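Local coordinates for probable zinc protease PqqL (Escherichia coli, PDB 6OFT), which probably acts as a zinc-dependent endopeptidase of the M16 family in the periplasm, this chain being the first half of the protein, at residues Y90-Y93 with D94-V97; Q191-Q195 with P196-T200; L355-V358 with K359-L363. All coordinates share one frame; numbering follows the deposited sequence.

Contact 1 of 3, residues Y90-Y93 with D94-V97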
loop_
_atom_site.group_PDB
_atom_site.type_symbol
_atom_site.label_atom_id
_atom_site.label_comp_id
_atom_site.label_asym_id
_atom_site.label_seq_id
_atom_site.Cartn_x
_atom_site.Cartn_y
_atom_site.Cartn_z
ATOM N N TYR A 90 -2.602 -2.000 13.216
ATOM C CA TYR A 90 -3.324 -2.455 12.039
ATOM C C TYR A 90 -2.808 -3.813 11.617
ATOM O O TYR A 90 -1.637 -4.120 11.851
ATOM C CB TYR A 90 -3.244 -1.436 10.860
ATOM C CG TYR A 90 -1.891 -1.324 10.189
ATOM C CD1 TYR A 90 -1.492 -2.243 9.215
ATOM C CD2 TYR A 90 -1.041 -0.258 10.465
ATOM C CE1 TYR A 90 -0.245 -2.146 8.595
ATOM C CE2 TYR A 90 0.192 -0.129 9.820
ATOM C CZ TYR A 90 0.575 -1.061 8.868
ATOM O OH TYR A 90 1.793 -0.939 8.239
ATOM N N THR A 91 -3.668 -4.582 10.933
ATOM C CA THR A 91 -3.338 -5.877 10.365
ATOM C C THR A 91 -3.661 -5.821 8.883
ATOM O O THR A 91 -4.775 -5.453 8.500
ATOM C CB THR A 91 -4.096 -7.026 11.060
ATOM O OG1 THR A 91 -3.918 -6.917 12.464
ATOM C CG2 THR A 91 -3.613 -8.401 10.602
ATOM N N SER A 92 -2.690 -6.185 8.050
ATOM C CA SER A 92 -2.913 -6.217 6.607
ATOM C C SER A 92 -2.642 -7.648 6.145
ATOM O O SER A 92 -2.484 -8.552 6.971
ATOM C CB SER A 92 -1.990 -5.224 5.902
ATOM O OG SER A 92 -0.627 -5.619 6.002
ATOM N N TYR A 93 -2.589 -7.858 4.838
ATOM C CA TYR A 93 -2.270 -9.168 4.273
ATOM C C TYR A 93 -0.843 -9.586 4.650
ATOM O O TYR A 93 -0.593 -10.747 4.928
ATOM C CB TYR A 93 -2.334 -9.079 2.737
ATOM C CG TYR A 93 -3.711 -8.820 2.187
ATOM C CD1 TYR A 93 -4.631 -9.854 2.047
ATOM C CD2 TYR A 93 -4.082 -7.549 1.749
ATOM C CE1 TYR A 93 -5.899 -9.626 1.518
ATOM C CE2 TYR A 93 -5.357 -7.306 1.235
ATOM C CZ TYR A 93 -6.255 -8.353 1.107
ATOM O OH TYR A 93 -7.498 -8.147 0.567
ATOM N N ASP A 94 0.076 -8.623 4.661
ATOM C CA ASP A 94 1.522 -8.805 4.808
ATOM C C ASP A 94 2.120 -8.612 6.187
ATOM O O ASP A 94 3.232 -9.080 6.424
ATOM C CB ASP A 94 2.241 -7.841 3.845
ATOM C CG ASP A 94 1.675 -7.800 2.450
ATOM O OD1 ASP A 94 1.629 -8.864 1.796
ATOM O OD2 ASP A 94 1.268 -6.715 2.015
ATOM N N GLU A 95 1.450 -7.849 7.062
ATOM C CA GLU A 95 2.030 -7.515 8.359
ATOM C C GLU A 95 1.007 -7.093 9.403
ATOM O O GLU A 95 -0.158 -6.804 9.086
ATOM C CB GLU A 95 3.054 -6.351 8.185
ATOM C CG GLU A 95 2.431 -5.096 7.597
ATOM C CD GLU A 95 3.314 -3.902 7.301
ATOM O OE1 GLU A 95 4.515 -3.923 7.647
ATOM O OE2 GLU A 95 2.787 -2.927 6.723
ATOM N N THR A 96 1.495 -6.999 10.648
ATOM C CA THR A 96 0.763 -6.493 11.802
ATOM C C THR A 96 1.697 -5.449 12.383
ATOM O O THR A 96 2.868 -5.746 12.617
ATOM C CB THR A 96 0.443 -7.590 12.822
ATOM O OG1 THR A 96 0.005 -8.764 12.146
ATOM C CG2 THR A 96 -0.619 -7.150 13.794
ATOM N N VAL A 97 1.217 -4.218 12.552
ATOM C CA VAL A 97 2.071 -3.132 13.050
ATOM C C VAL A 97 1.425 -2.469 14.262
ATOM O O VAL A 97 0.221 -2.170 14.229
ATOM C CB VAL A 97 2.440 -2.101 11.927
ATOM C CG1 VAL A 97 3.337 -0.979 12.458
ATOM C CG2 VAL A 97 3.135 -2.782 10.746
HETATM O O HOH W 1 0.748 -3.499 4.883
HETATM O O HOH W 2 -1.150 -5.682 2.615
#

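Contact 2 of 3, residues Q191-Q195 with P196-T200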
loop_
_atom_site.group_PDB
_atom_site.type_symbol
_atom_site.label_atom_id
_atom_site.label_comp_id
_atom_site.label_asym_id
_atom_site.label_seq_id
_atom_site.Cartn_x
_atom_site.Cartn_y
_atom_site.Cartn_z
ATOM N N GLN A 191 2.289 -17.350 19.283
ATOM C CA GLN A 191 3.593 -17.952 19.584
ATOM C C GLN A 191 4.302 -18.484 18.318
ATOM O O GLN A 191 5.529 -18.501 18.277
ATOM C CB GLN A 191 3.487 -19.005 20.697
ATOM C CG GLN A 191 2.971 -18.405 22.011
ATOM C CD GLN A 191 3.076 -19.301 23.223
ATOM O OE1 GLN A 191 3.593 -18.893 24.267
ATOM N NE2 GLN A 191 2.570 -20.524 23.136
ATOM N N ARG A 192 3.538 -18.818 17.268
ATOM C CA ARG A 192 4.066 -19.280 15.981
ATOM C C ARG A 192 4.779 -18.150 15.223
ATOM O O ARG A 192 5.848 -18.377 14.654
ATOM C CB ARG A 192 2.916 -19.840 15.103
ATOM C CG ARG A 192 3.344 -20.390 13.730
ATOM C CD ARG A 192 2.586 -21.645 13.288
ATOM N NE ARG A 192 1.135 -21.462 13.292
ATOM C CZ ARG A 192 0.295 -22.146 14.060
ATOM N NH1 ARG A 192 0.748 -23.094 14.870
ATOM N NH2 ARG A 192 -1.003 -21.898 14.013
ATOM N N TRP A 193 4.167 -16.945 15.191
ATOM C CA TRP A 193 4.654 -15.826 14.389
ATOM C C TRP A 193 5.309 -14.688 15.163
ATOM O O TRP A 193 6.113 -13.959 14.573
ATOM C CB TRP A 193 3.501 -15.288 13.519
ATOM C CG TRP A 193 2.911 -16.342 12.624
ATOM C CD1 TRP A 193 1.718 -16.984 12.792
ATOM C CD2 TRP A 193 3.538 -16.951 11.485
ATOM N NE1 TRP A 193 1.540 -17.922 11.800
ATOM C CE2 TRP A 193 2.636 -17.915 10.975
ATOM C CE3 TRP A 193 4.767 -16.755 10.822
ATOM C CZ2 TRP A 193 2.927 -18.690 9.841
ATOM C CZ3 TRP A 193 5.037 -17.501 9.682
ATOM C CH2 TRP A 193 4.124 -18.454 9.204
ATOM N N TYR A 194 4.955 -14.498 16.452
ATOM C CA TYR A 194 5.530 -13.419 17.279
ATOM C C TYR A 194 6.779 -13.885 18.005
ATOM O O TYR A 194 6.753 -14.190 19.207
ATOM C CB TYR A 194 4.501 -12.805 18.258
ATOM C CG TYR A 194 3.439 -11.938 17.621
ATOM C CD1 TYR A 194 2.562 -12.458 16.671
ATOM C CD2 TYR A 194 3.235 -10.627 18.048
ATOM C CE1 TYR A 194 1.559 -11.671 16.104
ATOM C CE2 TYR A 194 2.202 -9.846 17.527
ATOM C CZ TYR A 194 1.366 -10.373 16.556
ATOM O OH TYR A 194 0.372 -9.598 16.015
ATOM N N GLN A 195 7.866 -13.991 17.243
ATOM C CA GLN A 195 9.202 -14.377 17.709
ATOM C C GLN A 195 10.186 -13.345 17.149
ATOM O O GLN A 195 9.857 -12.763 16.111
ATOM C CB GLN A 195 9.554 -15.836 17.331
ATOM C CG GLN A 195 8.663 -16.918 18.023
ATOM C CD GLN A 195 8.489 -16.798 19.536
ATOM O OE1 GLN A 195 9.280 -16.179 20.238
ATOM N NE2 GLN A 195 7.439 -17.396 20.089
ATOM N N PRO A 196 11.320 -13.032 17.852
ATOM C CA PRO A 196 12.177 -11.904 17.435
ATOM C C PRO A 196 12.666 -11.848 15.995
ATOM O O PRO A 196 12.706 -10.753 15.462
ATOM C CB PRO A 196 13.363 -11.979 18.409
ATOM C CG PRO A 196 12.780 -12.548 19.621
ATOM C CD PRO A 196 11.785 -13.578 19.145
ATOM N N ASN A 197 13.003 -12.981 15.363
ATOM C CA ASN A 197 13.524 -13.006 13.990
ATOM C C ASN A 197 12.469 -12.636 12.912
ATOM O O ASN A 197 12.820 -12.499 11.738
ATOM C CB ASN A 197 14.190 -14.360 13.694
ATOM C CG ASN A 197 13.227 -15.507 13.496
ATOM O OD1 ASN A 197 12.138 -15.555 14.075
ATOM N ND2 ASN A 197 13.620 -16.468 12.673
ATOM N N ASN A 198 11.192 -12.470 13.317
ATOM C CA ASN A 198 10.107 -12.071 12.436
ATOM C C ASN A 198 9.661 -10.647 12.832
ATOM O O ASN A 198 8.588 -10.197 12.421
ATOM C CB ASN A 198 8.940 -13.090 12.542
ATOM C CG ASN A 198 7.904 -12.971 11.453
ATOM O OD1 ASN A 198 8.219 -12.729 10.284
ATOM N ND2 ASN A 198 6.641 -13.120 11.813
ATOM N N MET A 199 10.512 -9.925 13.599
ATOM C CA MET A 199 10.190 -8.571 14.076
ATOM C C MET A 199 11.222 -7.517 13.737
ATOM O O MET A 199 12.426 -7.775 13.776
ATOM C CB MET A 199 10.005 -8.550 15.600
ATOM C CG MET A 199 8.792 -9.267 16.085
ATOM S SD MET A 199 8.909 -9.382 17.871
ATOM C CE MET A 199 7.452 -10.313 18.201
ATOM N N THR A 200 10.721 -6.308 13.441
ATOM C CA THR A 200 11.515 -5.115 13.196
ATOM C C THR A 200 10.923 -4.008 14.055
ATOM O O THR A 200 9.720 -3.746 13.969
ATOM C CB THR A 200 11.542 -4.734 11.710
ATOM O OG1 THR A 200 12.077 -5.831 10.959
ATOM C CG2 THR A 200 12.366 -3.482 11.454
#

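Contact 3 of 3, residues L355-V358 with K359-L363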
loop_
_atom_site.group_PDB
_atom_site.type_symbol
_atom_site.label_atom_id
_atom_site.label_comp_id
_atom_site.label_asym_id
_atom_site.label_seq_id
_atom_site.Cartn_x
_atom_site.Cartn_y
_atom_site.Cartn_z
ATOM N N LEU A 355 8.175 13.566 -22.908
ATOM C CA LEU A 355 9.038 12.803 -21.995
ATOM C C LEU A 355 10.028 13.739 -21.283
ATOM O O LEU A 355 10.208 13.612 -20.070
ATOM C CB LEU A 355 9.771 11.652 -22.731
ATOM C CG LEU A 355 10.686 10.745 -21.859
ATOM C CD1 LEU A 355 9.916 10.118 -20.659
ATOM C CD2 LEU A 355 11.345 9.663 -22.703
ATOM N N ASP A 356 10.634 14.692 -22.027
ATOM C CA ASP A 356 11.553 15.700 -21.484
ATOM C C ASP A 356 10.878 16.572 -20.427
ATOM O O ASP A 356 11.522 16.920 -19.444
ATOM C CB ASP A 356 12.158 16.589 -22.591
ATOM C CG ASP A 356 13.292 15.977 -23.395
ATOM O OD1 ASP A 356 13.903 14.990 -22.915
ATOM O OD2 ASP A 356 13.574 16.486 -24.501
ATOM N N ASP A 357 9.585 16.903 -20.610
ATOM C CA ASP A 357 8.846 17.675 -19.606
ATOM C C ASP A 357 8.547 16.843 -18.342
ATOM O O ASP A 357 8.624 17.383 -17.250
ATOM C CB ASP A 357 7.559 18.268 -20.180
ATOM C CG ASP A 357 6.830 19.177 -19.202
ATOM O OD1 ASP A 357 7.390 20.244 -18.844
ATOM O OD2 ASP A 357 5.708 18.822 -18.792
ATOM N N VAL A 358 8.214 15.554 -18.481
ATOM C CA VAL A 358 7.955 14.675 -17.326
ATOM C C VAL A 358 9.233 14.555 -16.466
ATOM O O VAL A 358 9.176 14.808 -15.266
ATOM C CB VAL A 358 7.318 13.319 -17.735
ATOM C CG1 VAL A 358 7.639 12.197 -16.736
ATOM C CG2 VAL A 358 5.812 13.474 -17.879
ATOM N N LYS A 359 10.388 14.268 -17.105
ATOM C CA LYS A 359 11.691 14.164 -16.454
ATOM C C LYS A 359 12.105 15.465 -15.731
ATOM O O LYS A 359 12.373 15.417 -14.528
ATOM C CB LYS A 359 12.766 13.739 -17.456
ATOM C CG LYS A 359 12.631 12.293 -17.923
ATOM C CD LYS A 359 13.727 11.990 -18.908
ATOM C CE LYS A 359 13.684 10.566 -19.387
ATOM N NZ LYS A 359 14.810 10.307 -20.316
ATOM N N SER A 360 12.139 16.607 -16.446
ATOM C CA SER A 360 12.517 17.906 -15.875
ATOM C C SER A 360 11.648 18.362 -14.694
ATOM O O SER A 360 12.201 18.911 -13.738
ATOM C CB SER A 360 12.576 18.992 -16.949
ATOM O OG SER A 360 11.291 19.360 -17.418
ATOM N N THR A 361 10.319 18.140 -14.745
ATOM C CA THR A 361 9.413 18.539 -13.648
ATOM C C THR A 361 9.549 17.627 -12.422
ATOM O O THR A 361 9.368 18.089 -11.289
ATOM C CB THR A 361 7.953 18.643 -14.111
ATOM O OG1 THR A 361 7.542 17.391 -14.657
ATOM C CG2 THR A 361 7.731 19.771 -15.100
ATOM N N ARG A 362 9.860 16.332 -12.653
ATOM C CA ARG A 362 10.092 15.352 -11.593
ATOM C C ARG A 362 11.436 15.637 -10.933
ATOM O O ARG A 362 11.508 15.644 -9.710
ATOM C CB ARG A 362 10.026 13.912 -12.129
ATOM C CG ARG A 362 8.619 13.367 -12.244
ATOM C CD ARG A 362 8.567 12.161 -13.152
ATOM N NE ARG A 362 8.980 10.945 -12.463
ATOM C CZ ARG A 362 8.244 9.844 -12.351
ATOM N NH1 ARG A 362 7.033 9.783 -12.899
ATOM N NH2 ARG A 362 8.714 8.794 -11.702
ATOM N N LEU A 363 12.482 15.936 -11.734
ATOM C CA LEU A 363 13.797 16.280 -11.199
ATOM C C LEU A 363 13.762 17.582 -10.398
ATOM O O LEU A 363 14.462 17.681 -9.395
ATOM C CB LEU A 363 14.866 16.364 -12.300
ATOM C CG LEU A 363 15.287 15.038 -12.954
ATOM C CD1 LEU A 363 16.118 15.299 -14.201
ATOM C CD2 LEU A 363 16.022 14.119 -11.967
HETATM O O HOH W 3 14.099 12.152 -22.578
#

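Contact 1 of 3, residues Y90-Y93 with D94-V97
Glu-95 OE2 is gripped by two donors. Tyr-90 OH gives Glu-95 OE2 a hydrogen bond of 2.7 Å, reaching it from above the carboxylate plane. Water 1 donates to Glu-95 OE2 at 2.8 Å and also bonds Ser-92 OG. The ring of Tyr-90 and the carboxylate are turned 72° apart, with OE2 at the ring edge. The other oxygen, OE1, is held by Gln-37, so the carboxylate is fixed at both ends. Val-97 comes over a face of the Tyr-90 ring as a CH-pi contact, its CB 4.0 Å from the centroid.

This is the end of the beta hairpin of strands 87-91 and 96-103. Tyr-90 and Val-97 form a hydrogen-bonded antiparallel pair; Thr-91 and Thr-96 form the non-hydrogen-bonded pair beyond. At the turn, Ser-92 N gives Glu-95 O a nearly straight hydrogen bond of 2.8 Å. A chi1 of 67° staggers Ser-92 OG over the backbone, where Glu-95 N donates to it at 3.2 Å. Thr-91 and Thr-96 lie side by side on the face next to helix 52-59. Thr-91 OG1 bonds Glu-57 OE2, the predicted proton acceptor, which is consistent with a second-shell place for this threonine beside the zinc site.

Contact 2 of 3, residues Q191-Q195 with P196-T200
The Trp-193 indole has Asn-198 ND2 near its plane, at the edge, and CG of Arg-192 over one face, 3.6 Å above the ring plane and offset toward the rim. The ring of Phe-189 also meets it, the planes about 50° apart. Asn-198 ND2 gives Trp-193 O a hydrogen bond of 2.9 Å, nearly straight at 171°, with the acceptor in the amide plane. CG of Asn-198 stands opposite its backbone N (chi1 -166°), which carries the amide back toward the helix end. ND2 also bonds Thr-40 OG1, and OD1 takes a bond from Asn-231.

The segment leads from helix 183-193 into strand 199-205. Tyr-194 is the centre of an inverse gamma turn, closed by a weak bond from Gln-195 N to Trp-193 O. Asn-198 N donates a hydrogen bond of 3.1 Å to Gln-195 O, from above the carbonyl plane. Gln-195 NE2 turns back to donate one of 2.9 Å to a lone pair of Gln-191 O. Met-199 CE packs against Tyr-194 CB at 3.9 Å. With an alanine in place of Asn-198, Trp-193 O would probably keep only the weak turn bond among these residues, and Thr-40 and Asn-231 would each lose a partner. The side-chain amide thus satisfies a carbonyl at the helix end and ties it to the loops alongside.

Contact 3 of 3, residues L355-V358 with K359-L363
Leu-355 and Lys-359 meet one turn apart on the alpha-helix 352-371, within the regular i to i+4 bonding of its backbone. The lysine chain is fully extended past CG and crosses the leucine obliquely, its CE 3.9 Å from Leu-355 CG. Arg-362 CD packs on Val-358 CG1 at 3.7 Å, the two side chains running together off the helix.

Two hydroxyl residues fold back on the helix. Ser-360 OG sits between its backbone N and carbonyl carbon (chi1 72°), which turns it to give Asp-356 O a hydrogen bond of 3.2 Å. Asp-356 O also takes the backbone bond from Ser-360 N, so two donors hold this carbonyl. Thr-361 OG1 lies 2.8 Å from Asp-357 O and 3.1 Å from Val-358 O.

Farther out, the long side chains find partners in neighbouring elements. Lys-359 NZ bonds the carbonyls of Trp-409 and Ile-412. Arg-362 bonds Gln-285 and Ser-281 of helix 271-296, and Val-358 packs on Met-282 and Leu-286 of the same helix. The side bearing Val-358 and Arg-362 thus meets helix 271-296 through both apolar packing and hydrogen bonds, while Lys-359 reaches the loop after helix 398-408. The Asp-356 carboxylate and the Lys-359 ammonium do not touch: OD1 and NZ are 5.4 Å apart. Water 3 joins them, donating to Asp-356 OD1 at 2.9 Å and accepting from Lys-359 NZ at 3.0 Å.

Overall arrangement
The three contacts follow one another along the chain; none nests in or crosses another. Contact 1 comes first and closes the turn of the hairpin formed by strands 87-91 and 96-103. Contact 2 closes the bend between helix 183-193 and strand 199-205. Both reach the same six-stranded sheet, where strand 31-38 lies between strands 199-205 and 96-103. They touch through Thr-96 CG2 and Tyr-194 OH, 3.5 Å apart, close to the predicted catalytic Glu-57. Contact 3 closes no loop. It lies within helix 352-371, which it joins to helix 271-296. Its centre is about 36 Å from that of contact 1 and about 43 Å from that of contact 2.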